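Side-chain contacts in putative endoribonuclease (Klebsiella pneumoniae, PDB 3LYB), which is probably an endoribonuclease of the YjgF/L-PSP family, although its substrate and biological role are not established: residues Q44-P49 and Q72-L77; A64-I69 and F107-R112; S131-D136 and L140-A145. All coordinates share one frame; numbering follows the deposited sequence.

Overall arrangement
Three contacts pin the pieces of this chain round helix 60-85 and the sheet on which it lies. Contact 1 sets segment 44-49, the approach to helix 48-54, against that helix, and contact 2 packs an earlier turn of it on helix 107-115; their centres are about 11 Å apart and their segments alternate along the sequence. Contact 3 follows later, joining segment 131-136 to strand 141-148, with its centre about 16 Å from contact 1 and 15 Å from contact 2. Tyr-110 packs on both Ile-141 and Val-143, so contacts 2 and 3 meet in the interior, while the outer sides of both reach neighbouring subunits.

Contact 1. Residues Q44-P49 and Q72-L77; sequences QDVPEP and QSWYVL. With CA (calcium ion), chain F.
Trp-74 has its CG anti to the backbone N (chi1 170°), which carries the indole off helix 60-85 toward the loop that leads into helix 48-54. Val-46 meets it with CG1 anti to its own carbonyl carbon (chi1 -53°), a setting that puts this methyl, rather than CG2, on the six-membered half of the indole. The two side chains overlap side by side, each reaching toward the other's backbone, and CG1 of Val-46 comes within 3.5 Å of CE3 of Trp-74. Pro-47 takes the next part of the same ring: its CD is 3.5 Å from CH2 of Trp-74, and its CG lies a little farther from that atom. CZ3 of Trp-74, between the two, is shared, with Pro-47 CD at 3.7 Å and Val-46 CG1 at 3.8 Å. Both aliphatic groups arrive obliquely to the indole plane.

No hydrogen bond crosses here, so this is apolar packing over a modest patch. Val-50 and Leu-54 of helix 48-54, together with Val-113 of helix 107-115, also touch Trp-74, which makes the indole a meeting point for three helices. The backbone of the loop has its own hold, since Val-46 O accepts a hydrogen bond from Arg-51 NE.

Next to the apolar pair, Asp-45 O lies near the plane of the Tyr-75 ring at its edge, a looser approach of 4.5 Å to CD1 of Tyr-75. The carboxylate of Asp-45 turns to a different task: OD1 binds a calcium ion at 2.8 Å, and Asn-41 OD1 supplies a second ligand. Beside this calcium site, the approach to helix 48-54 is thus packed on helix 60-85, part of the helical layer that covers the sheet in this YjgF-like fold.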
loop_
_atom_site.group_PDB
_atom_site.type_symbol
_atom_site.label_atom_id
_atom_site.label_comp_id
_atom_site.label_asym_id
_atom_site.label_seq_id
_atom_site.Cartn_x
_atom_site.Cartn_y
_atom_site.Cartn_z
ATOM N N GLN B 44 5.263 -16.236 29.057
ATOM C CA GLN B 44 4.275 -16.755 29.991
ATOM C C GLN B 44 3.715 -18.118 29.588
ATOM O O GLN B 44 3.175 -18.838 30.422
ATOM C CB GLN B 44 3.159 -15.727 30.222
ATOM C CG GLN B 44 3.656 -14.356 30.786
ATOM C CD GLN B 44 4.287 -14.459 32.194
ATOM O OE1 GLN B 44 3.753 -15.144 33.079
ATOM N NE2 GLN B 44 5.416 -13.771 32.403
ATOM N N ASP B 45 3.877 -18.506 28.331
ATOM C CA ASP B 45 3.387 -19.823 27.895
ATOM C C ASP B 45 4.439 -20.934 27.954
ATOM O O ASP B 45 4.187 -22.057 27.530
ATOM C CB ASP B 45 2.761 -19.748 26.496
ATOM C CG ASP B 45 1.519 -18.861 26.451
ATOM O OD1 ASP B 45 0.564 -19.075 27.256
ATOM O OD2 ASP B 45 1.497 -17.952 25.591
ATOM N N VAL B 46 5.614 -20.632 28.477
ATOM C CA VAL B 46 6.638 -21.652 28.575
ATOM C C VAL B 46 7.154 -21.844 30.002
ATOM O O VAL B 46 7.092 -20.923 30.833
ATOM C CB VAL B 46 7.830 -21.421 27.585
ATOM C CG1 VAL B 46 7.324 -21.253 26.129
ATOM C CG2 VAL B 46 8.732 -20.250 28.026
ATOM N N PRO B 47 7.638 -23.059 30.298
ATOM C CA PRO B 47 8.231 -23.363 31.596
ATOM C C PRO B 47 9.185 -22.266 32.056
ATOM O O PRO B 47 9.977 -21.745 31.255
ATOM C CB PRO B 47 8.990 -24.671 31.313
ATOM C CG PRO B 47 8.080 -25.380 30.333
ATOM C CD PRO B 47 7.533 -24.269 29.452
ATOM N N GLU B 48 9.102 -21.915 33.333
ATOM C CA GLU B 48 9.860 -20.788 33.860
ATOM C C GLU B 48 11.375 -20.841 33.585
ATOM O O GLU B 48 11.943 -19.867 33.111
ATOM C CB GLU B 48 9.563 -20.597 35.338
ATOM C CG GLU B 48 8.194 -19.966 35.642
ATOM C CD GLU B 48 7.025 -20.947 35.761
ATOM O OE1 GLU B 48 7.123 -22.126 35.318
ATOM O OE2 GLU B 48 5.986 -20.504 36.312
ATOM N N PRO B 49 12.035 -21.982 33.852
ATOM C CA PRO B 49 13.465 -21.886 33.623
ATOM C C PRO B 49 13.805 -21.928 32.144
ATOM O O PRO B 49 14.935 -21.560 31.762
ATOM C CB PRO B 49 14.034 -23.099 34.369
ATOM C CG PRO B 49 12.918 -24.057 34.476
ATOM C CD PRO B 49 11.633 -23.304 34.367
ATOM N N GLN B 72 7.415 -19.456 20.719
ATOM C CA GLN B 72 6.838 -20.279 19.652
ATOM C C GLN B 72 7.870 -21.259 19.083
ATOM O O GLN B 72 7.556 -22.427 18.810
ATOM C CB GLN B 72 6.253 -19.406 18.539
ATOM C CG GLN B 72 4.939 -18.654 18.898
ATOM C CD GLN B 72 4.332 -17.926 17.701
ATOM O OE1 GLN B 72 4.790 -18.082 16.577
ATOM N NE2 GLN B 72 3.323 -17.128 17.942
ATOM N N SER B 73 9.107 -20.806 18.928
ATOM C CA SER B 73 10.122 -21.686 18.396
ATOM C C SER B 73 10.321 -22.842 19.353
ATOM O O SER B 73 10.372 -24.021 18.947
ATOM C CB SER B 73 11.436 -20.945 18.183
ATOM O OG SER B 73 11.268 -19.869 17.273
ATOM N N TRP B 74 10.411 -22.502 20.638
ATOM C CA TRP B 74 10.743 -23.500 21.612
ATOM C C TRP B 74 9.604 -24.515 21.597
ATOM O O TRP B 74 9.823 -25.722 21.438
ATOM C CB TRP B 74 10.966 -22.895 23.001
ATOM C CG TRP B 74 11.076 -23.981 24.021
ATOM C CD1 TRP B 74 12.198 -24.705 24.336
ATOM C CD2 TRP B 74 10.004 -24.537 24.796
ATOM N NE1 TRP B 74 11.892 -25.659 25.284
ATOM C CE2 TRP B 74 10.555 -25.575 25.587
ATOM C CE3 TRP B 74 8.638 -24.245 24.913
ATOM C CZ2 TRP B 74 9.783 -26.327 26.489
ATOM C CZ3 TRP B 74 7.863 -24.985 25.811
ATOM C CH2 TRP B 74 8.445 -26.013 26.592
ATOM N N TYR B 75 8.386 -24.007 21.709
ATOM C CA TYR B 75 7.202 -24.840 21.738
ATOM C C TYR B 75 7.129 -25.801 20.558
ATOM O O TYR B 75 6.691 -26.929 20.687
ATOM C CB TYR B 75 5.964 -23.945 21.795
ATOM C CG TYR B 75 4.791 -24.628 22.406
ATOM C CD1 TYR B 75 4.515 -24.490 23.771
ATOM C CD2 TYR B 75 3.957 -25.450 21.633
ATOM C CE1 TYR B 75 3.423 -25.152 24.357
ATOM C CE2 TYR B 75 2.860 -26.107 22.202
ATOM C CZ TYR B 75 2.606 -25.964 23.561
ATOM O OH TYR B 75 1.518 -26.628 24.117
ATOM N N VAL B 76 7.564 -25.349 19.397
ATOM C CA VAL B 76 7.464 -26.163 18.206
ATOM C C VAL B 76 8.544 -27.221 18.216
ATOM O O VAL B 76 8.284 -28.390 17.919
ATOM C CB VAL B 76 7.585 -25.307 16.915
ATOM C CG1 VAL B 76 8.042 -26.158 15.715
ATOM C CG2 VAL B 76 6.282 -24.651 16.624
ATOM N N LEU B 77 9.762 -26.781 18.523
ATOM C CA LEU B 77 10.907 -27.672 18.569
ATOM C C LEU B 77 10.742 -28.781 19.605
ATOM O O LEU B 77 10.996 -29.950 19.309
ATOM C CB LEU B 77 12.182 -26.882 18.782
ATOM C CG LEU B 77 12.635 -26.129 17.528
ATOM C CD1 LEU B 77 13.835 -25.255 17.820
ATOM C CD2 LEU B 77 12.954 -27.083 16.374
HETATM CA CA CA F . -1.271 -17.268 26.147
#

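Contact 2. Residues A64-I69 and F107-R112; sequences AKQGPI and FPYYSR
Tyr-109 points from helix 107-115 into the angle between Gln-66 and Ile-69, which stand on successive turns of helix 60-85 and whose side chains both lie roughly perpendicular to its own. Ile-69 works near the root of the ring, where its CG2 methyl is 3.6 Å from CG of Tyr-109. Gln-66 takes the outer part, its CB lying 3.4 Å from CE2 of Tyr-109. With CG set between the backbone N and the carbonyl carbon (chi1 56°) and the chain extended from there, the glutamine passes the ring and carries its amide on to Arg-112; amide and phenol planes are 68° apart.

The amide stands nearly perpendicular to the guanidinium, at 86°, and OE1 lies in the guanidinium plane at its edge. The bond from Arg-112 NH1 to Gln-66 OE1 is weak, at 3.5 Å. Stronger partners hold both ends: Leu-54 O accepts from Arg-112 NH1, while Asp-63 OD1 and Gly-55 O accept from Gln-66 NE2.

Pro-108 of a second subunit also packs on Tyr-109, making this a buried helix-helix crossing, the axes of the two short segments approaching to 10.0 Å, that continues into a subunit interface.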
loop_
_atom_site.group_PDB
_atom_site.type_symbol
_atom_site.label_atom_id
_atom_site.label_comp_id
_atom_site.label_asym_id
_atom_site.label_seq_id
_atom_site.Cartn_x
_atom_site.Cartn_y
_atom_site.Cartn_z
ATOM N N ALA B 64 8.866 -8.428 25.771
ATOM C CA ALA B 64 7.677 -8.333 24.923
ATOM C C ALA B 64 8.011 -8.516 23.447
ATOM O O ALA B 64 7.284 -9.189 22.738
ATOM C CB ALA B 64 6.967 -7.015 25.138
ATOM N N LYS B 65 9.117 -7.923 22.998
ATOM C CA LYS B 65 9.569 -8.049 21.614
ATOM C C LYS B 65 10.150 -9.424 21.241
ATOM O O LYS B 65 9.832 -9.934 20.163
ATOM C CB LYS B 65 10.581 -6.954 21.277
ATOM C CG LYS B 65 10.005 -5.557 21.237
ATOM C CD LYS B 65 8.858 -5.504 20.272
ATOM C CE LYS B 65 8.431 -4.102 20.000
ATOM N NZ LYS B 65 7.173 -4.091 19.190
ATOM N N GLN B 66 10.978 -10.023 22.111
ATOM C CA GLN B 66 11.602 -11.328 21.816
ATOM C C GLN B 66 10.778 -12.538 22.254
ATOM O O GLN B 66 10.888 -13.631 21.682
ATOM C CB GLN B 66 13.041 -11.411 22.355
ATOM C CG GLN B 66 13.210 -11.153 23.843
ATOM C CD GLN B 66 14.553 -11.655 24.395
ATOM O OE1 GLN B 66 15.451 -12.069 23.651
ATOM N NE2 GLN B 66 14.674 -11.639 25.710
ATOM N N GLY B 67 9.931 -12.326 23.250
ATOM C CA GLY B 67 9.119 -13.393 23.830
ATOM C C GLY B 67 8.374 -14.255 22.841
ATOM O O GLY B 67 8.432 -15.489 22.934
ATOM N N PRO B 68 7.656 -13.633 21.886
ATOM C CA PRO B 68 6.766 -14.490 21.083
ATOM C C PRO B 68 7.479 -15.457 20.124
ATOM O O PRO B 68 7.102 -16.644 20.039
ATOM C CB PRO B 68 5.882 -13.479 20.351
ATOM C CG PRO B 68 5.895 -12.267 21.284
ATOM C CD PRO B 68 7.316 -12.206 21.739
ATOM N N ILE B 69 8.508 -14.979 19.429
ATOM C CA ILE B 69 9.254 -15.844 18.523
ATOM C C ILE B 69 10.029 -16.939 19.291
ATOM O O ILE B 69 10.088 -18.094 18.833
ATOM C CB ILE B 69 10.155 -15.031 17.563
ATOM C CG1 ILE B 69 10.884 -15.922 16.561
ATOM C CG2 ILE B 69 11.156 -14.239 18.324
ATOM C CD1 ILE B 69 10.013 -16.947 15.847
ATOM N N PHE B 107 14.907 -14.861 12.371
ATOM C CA PHE B 107 15.803 -15.994 12.263
ATOM C C PHE B 107 16.841 -16.171 13.379
ATOM O O PHE B 107 16.987 -17.275 13.904
ATOM C CB PHE B 107 16.514 -16.049 10.914
ATOM C CG PHE B 107 17.309 -17.276 10.763
ATOM C CD1 PHE B 107 16.674 -18.484 10.550
ATOM C CD2 PHE B 107 18.682 -17.248 10.946
ATOM C CE1 PHE B 107 17.411 -19.663 10.463
ATOM C CE2 PHE B 107 19.426 -18.427 10.878
ATOM C CZ PHE B 107 18.784 -19.638 10.629
ATOM N N PRO B 108 17.583 -15.100 13.725
ATOM C CA PRO B 108 18.512 -15.175 14.855
ATOM C C PRO B 108 17.882 -15.721 16.140
ATOM O O PRO B 108 18.543 -16.435 16.884
ATOM C CB PRO B 108 18.919 -13.714 15.056
ATOM C CG PRO B 108 18.832 -13.125 13.673
ATOM C CD PRO B 108 17.675 -13.801 13.024
ATOM N N TYR B 109 16.628 -15.390 16.405
ATOM C CA TYR B 109 15.943 -15.918 17.585
ATOM C C TYR B 109 15.715 -17.414 17.457
ATOM O O TYR B 109 15.988 -18.178 18.389
ATOM C CB TYR B 109 14.595 -15.235 17.802
ATOM C CG TYR B 109 14.701 -13.787 18.140
ATOM C CD1 TYR B 109 14.417 -12.809 17.189
ATOM C CD2 TYR B 109 15.087 -13.383 19.404
ATOM C CE1 TYR B 109 14.499 -11.453 17.498
ATOM C CE2 TYR B 109 15.176 -12.029 19.725
ATOM C CZ TYR B 109 14.877 -11.071 18.769
ATOM O OH TYR B 109 14.962 -9.744 19.092
ATOM N N TYR B 110 15.203 -17.830 16.315
ATOM C CA TYR B 110 14.935 -19.232 16.098
ATOM C C TYR B 110 16.232 -20.076 16.178
ATOM O O TYR B 110 16.276 -21.144 16.801
ATOM C CB TYR B 110 14.251 -19.415 14.734
ATOM C CG TYR B 110 14.138 -20.851 14.363
ATOM C CD1 TYR B 110 13.103 -21.639 14.881
ATOM C CD2 TYR B 110 15.093 -21.445 13.535
ATOM C CE1 TYR B 110 13.003 -22.988 14.571
ATOM C CE2 TYR B 110 15.002 -22.789 13.206
ATOM C CZ TYR B 110 13.966 -23.547 13.735
ATOM O OH TYR B 110 13.881 -24.855 13.403
ATOM N N SER B 111 17.272 -19.570 15.520
ATOM C CA SER B 111 18.591 -20.171 15.498
ATOM C C SER B 111 19.170 -20.352 16.909
ATOM O O SER B 111 19.770 -21.366 17.184
ATOM C CB SER B 111 19.526 -19.324 14.630
ATOM O OG SER B 111 20.845 -19.826 14.675
ATOM N N ARG B 112 18.987 -19.370 17.791
ATOM C CA ARG B 112 19.408 -19.523 19.183
ATOM C C ARG B 112 18.745 -20.788 19.733
ATOM O O ARG B 112 19.426 -21.702 20.210
ATOM C CB ARG B 112 19.049 -18.276 20.020
ATOM C CG ARG B 112 19.055 -18.484 21.552
ATOM C CD ARG B 112 18.543 -17.247 22.339
ATOM N NE ARG B 112 19.321 -16.034 22.058
ATOM C CZ ARG B 112 18.930 -14.780 22.303
ATOM N NH1 ARG B 112 17.761 -14.512 22.860
ATOM N NH2 ARG B 112 19.731 -13.781 21.994
#

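Contact 3. Residues S131-D136 and L140-A145; sequences SEMLPD and LIEVEA. With CA (calcium ion), chain G.
Met-133, present as selenomethionine, makes the direct contact with strand 141-148. Its chain is bent at both chi2 (81°) and chi3 (76°), which curls the CE methyl back against the backbone where the strand begins. CE of Met-133 is 3.2 Å from Ile-141 N and lies beside the carbonyl carbon of Leu-140 as well. Nearer the backbone on the same side chain, CG of Met-133 lies 3.4 Å from Glu-142 OE1, and its CB is almost as near to that oxygen. The two side chains lie next to each other but point opposite ways, and the carboxylate of Glu-142 sits beside CB and CG of Met-133.

A water fixes this end. It donates to Glu-142 OE1 at 2.6 Å and accepts from Leu-134 N at 2.9 Å, so a buried carboxylate oxygen is tied to the backbone of segment 131-136 without any direct hydrogen bond between the segments. Further out, Leu-140 N is held by Gln-72 OE1 of helix 60-85, and Glu-142 is bonded through its backbone to Tyr-100 of the neighbouring strand. Val-139 also packs on Met-133, and Pro-135, preceded by a cis peptide bond, rests on Ile-30 and Ile-39.

The neighbouring Glu-132 turns away from segment 140-145, and its extended chain reaches a calcium ion, which its OE1 binds at 2.7 Å along with three waters. Glu-132 and Met-133 pair antiparallel with a strand of another subunit, and Glu-144 forms a salt bridge with Lys-96 of that same neighbouring subunit. Met-133 and the water-bridged Glu-142 thus join the end of a central strand to a short interface strand, an intersubunit extension of the beta sheet in this YjgF-like protein.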
loop_
_atom_site.group_PDB
_atom_site.type_symbol
_atom_site.label_atom_id
_atom_site.label_comp_id
_atom_site.label_asym_id
_atom_site.label_seq_id
_atom_site.Cartn_x
_atom_site.Cartn_y
_atom_site.Cartn_z
ATOM N N SER B 131 3.862 -16.022 3.708
ATOM C CA SER B 131 2.924 -14.998 4.153
ATOM C C SER B 131 2.274 -15.391 5.451
ATOM O O SER B 131 2.174 -14.587 6.355
ATOM C CB SER B 131 1.829 -14.740 3.123
ATOM O OG SER B 131 2.367 -14.549 1.821
ATOM N N GLU B 132 1.818 -16.628 5.562
ATOM C CA GLU B 132 1.006 -16.975 6.698
ATOM C C GLU B 132 1.049 -18.474 6.947
ATOM O O GLU B 132 1.312 -19.235 6.025
ATOM C CB GLU B 132 -0.431 -16.499 6.453
ATOM C CG GLU B 132 -1.166 -16.226 7.703
ATOM C CD GLU B 132 -2.501 -15.566 7.484
ATOM O OE1 GLU B 132 -2.592 -14.540 6.760
ATOM O OE2 GLU B 132 -3.481 -16.072 8.065
HETATM N N MSE B 133 0.804 -18.884 8.196
HETATM C CA MSE B 133 0.545 -20.288 8.531
HETATM C C MSE B 133 -0.778 -20.393 9.268
HETATM O O MSE B 133 -1.320 -19.393 9.711
HETATM C CB MSE B 133 1.664 -20.889 9.378
HETATM C CG MSE B 133 2.975 -21.049 8.640
HETATM SE SE MSE B 133 4.060 -19.435 8.493
HETATM C CE MSE B 133 4.803 -19.307 10.269
ATOM N N LEU B 134 -1.310 -21.610 9.352
ATOM C CA LEU B 134 -2.517 -21.901 10.111
ATOM C C LEU B 134 -2.221 -21.776 11.592
ATOM O O LEU B 134 -1.081 -22.004 12.014
ATOM C CB LEU B 134 -2.982 -23.322 9.845
ATOM C CG LEU B 134 -3.713 -23.588 8.535
ATOM C CD1 LEU B 134 -3.928 -25.120 8.400
ATOM C CD2 LEU B 134 -5.038 -22.825 8.434
ATOM N N PRO B 135 -3.233 -21.424 12.400
ATOM C CA PRO B 135 -4.606 -21.123 12.047
ATOM C C PRO B 135 -4.865 -19.655 11.808
ATOM O O PRO B 135 -5.964 -19.322 11.403
ATOM C CB PRO B 135 -5.362 -21.529 13.311
ATOM C CG PRO B 135 -4.460 -21.164 14.404
ATOM C CD PRO B 135 -3.047 -21.422 13.867
ATOM N N ASP B 136 -3.893 -18.792 12.127
ATOM C CA ASP B 136 -3.963 -17.347 11.881
ATOM C C ASP B 136 -2.562 -16.685 11.801
ATOM O O ASP B 136 -1.523 -17.351 11.996
ATOM C CB ASP B 136 -4.871 -16.654 12.906
ATOM C CG ASP B 136 -4.188 -16.406 14.267
ATOM O OD1 ASP B 136 -2.961 -16.129 14.335
ATOM O OD2 ASP B 136 -4.908 -16.461 15.306
ATOM N N LEU B 140 4.182 -17.366 13.986
ATOM C CA LEU B 140 5.388 -16.769 13.412
ATOM C C LEU B 140 6.393 -17.755 12.812
ATOM O O LEU B 140 7.289 -17.358 12.052
ATOM C CB LEU B 140 6.107 -15.945 14.477
ATOM C CG LEU B 140 5.313 -14.861 15.209
ATOM C CD1 LEU B 140 6.136 -14.323 16.405
ATOM C CD2 LEU B 140 5.016 -13.763 14.247
ATOM N N ILE B 141 6.232 -19.031 13.140
ATOM C CA ILE B 141 7.194 -20.062 12.772
ATOM C C ILE B 141 6.459 -21.386 12.666
ATOM O O ILE B 141 5.603 -21.685 13.473
ATOM C CB ILE B 141 8.351 -20.149 13.815
ATOM C CG1 ILE B 141 9.300 -21.302 13.510
ATOM C CG2 ILE B 141 7.814 -20.298 15.257
ATOM C CD1 ILE B 141 10.335 -21.002 12.482
ATOM N N GLU B 142 6.752 -22.165 11.647
ATOM C CA GLU B 142 6.203 -23.506 11.564
ATOM C C GLU B 142 7.293 -24.401 11.004
ATOM O O GLU B 142 7.880 -24.066 9.963
ATOM C CB GLU B 142 4.973 -23.556 10.664
ATOM C CG GLU B 142 4.764 -24.949 10.089
ATOM C CD GLU B 142 3.384 -25.192 9.522
ATOM O OE1 GLU B 142 2.548 -24.267 9.565
ATOM O OE2 GLU B 142 3.135 -26.323 9.024
ATOM N N VAL B 143 7.578 -25.510 11.697
ATOM C CA VAL B 143 8.654 -26.436 11.273
ATOM C C VAL B 143 8.118 -27.787 10.865
ATOM O O VAL B 143 7.234 -28.320 11.508
ATOM C CB VAL B 143 9.719 -26.671 12.361
ATOM C CG1 VAL B 143 10.829 -27.563 11.810
ATOM C CG2 VAL B 143 10.305 -25.370 12.832
ATOM N N GLU B 144 8.652 -28.319 9.779
ATOM C CA GLU B 144 8.304 -29.650 9.294
ATOM C C GLU B 144 9.524 -30.549 9.444
ATOM O O GLU B 144 10.615 -30.186 9.043
ATOM C CB GLU B 144 7.863 -29.581 7.825
ATOM C CG GLU B 144 7.523 -30.923 7.170
ATOM C CD GLU B 144 7.621 -30.873 5.643
ATOM O OE1 GLU B 144 6.778 -30.192 5.024
ATOM O OE2 GLU B 144 8.529 -31.513 5.046
ATOM N N ALA B 145 9.328 -31.720 10.020
ATOM C CA ALA B 145 10.438 -32.587 10.357
ATOM C C ALA B 145 10.371 -33.907 9.623
ATOM O O ALA B 145 9.305 -34.506 9.464
ATOM C CB ALA B 145 10.495 -32.822 11.874
HETATM CA CA CA G . -5.108 -13.466 6.638
HETATM O O HOH W 1 0.098 -24.027 8.709
HETATM O O HOH W 2 -3.978 -11.930 8.278
HETATM O O HOH W 3 -7.362 -12.974 5.989
HETATM O O HOH W 4 -3.769 -12.972 4.733
#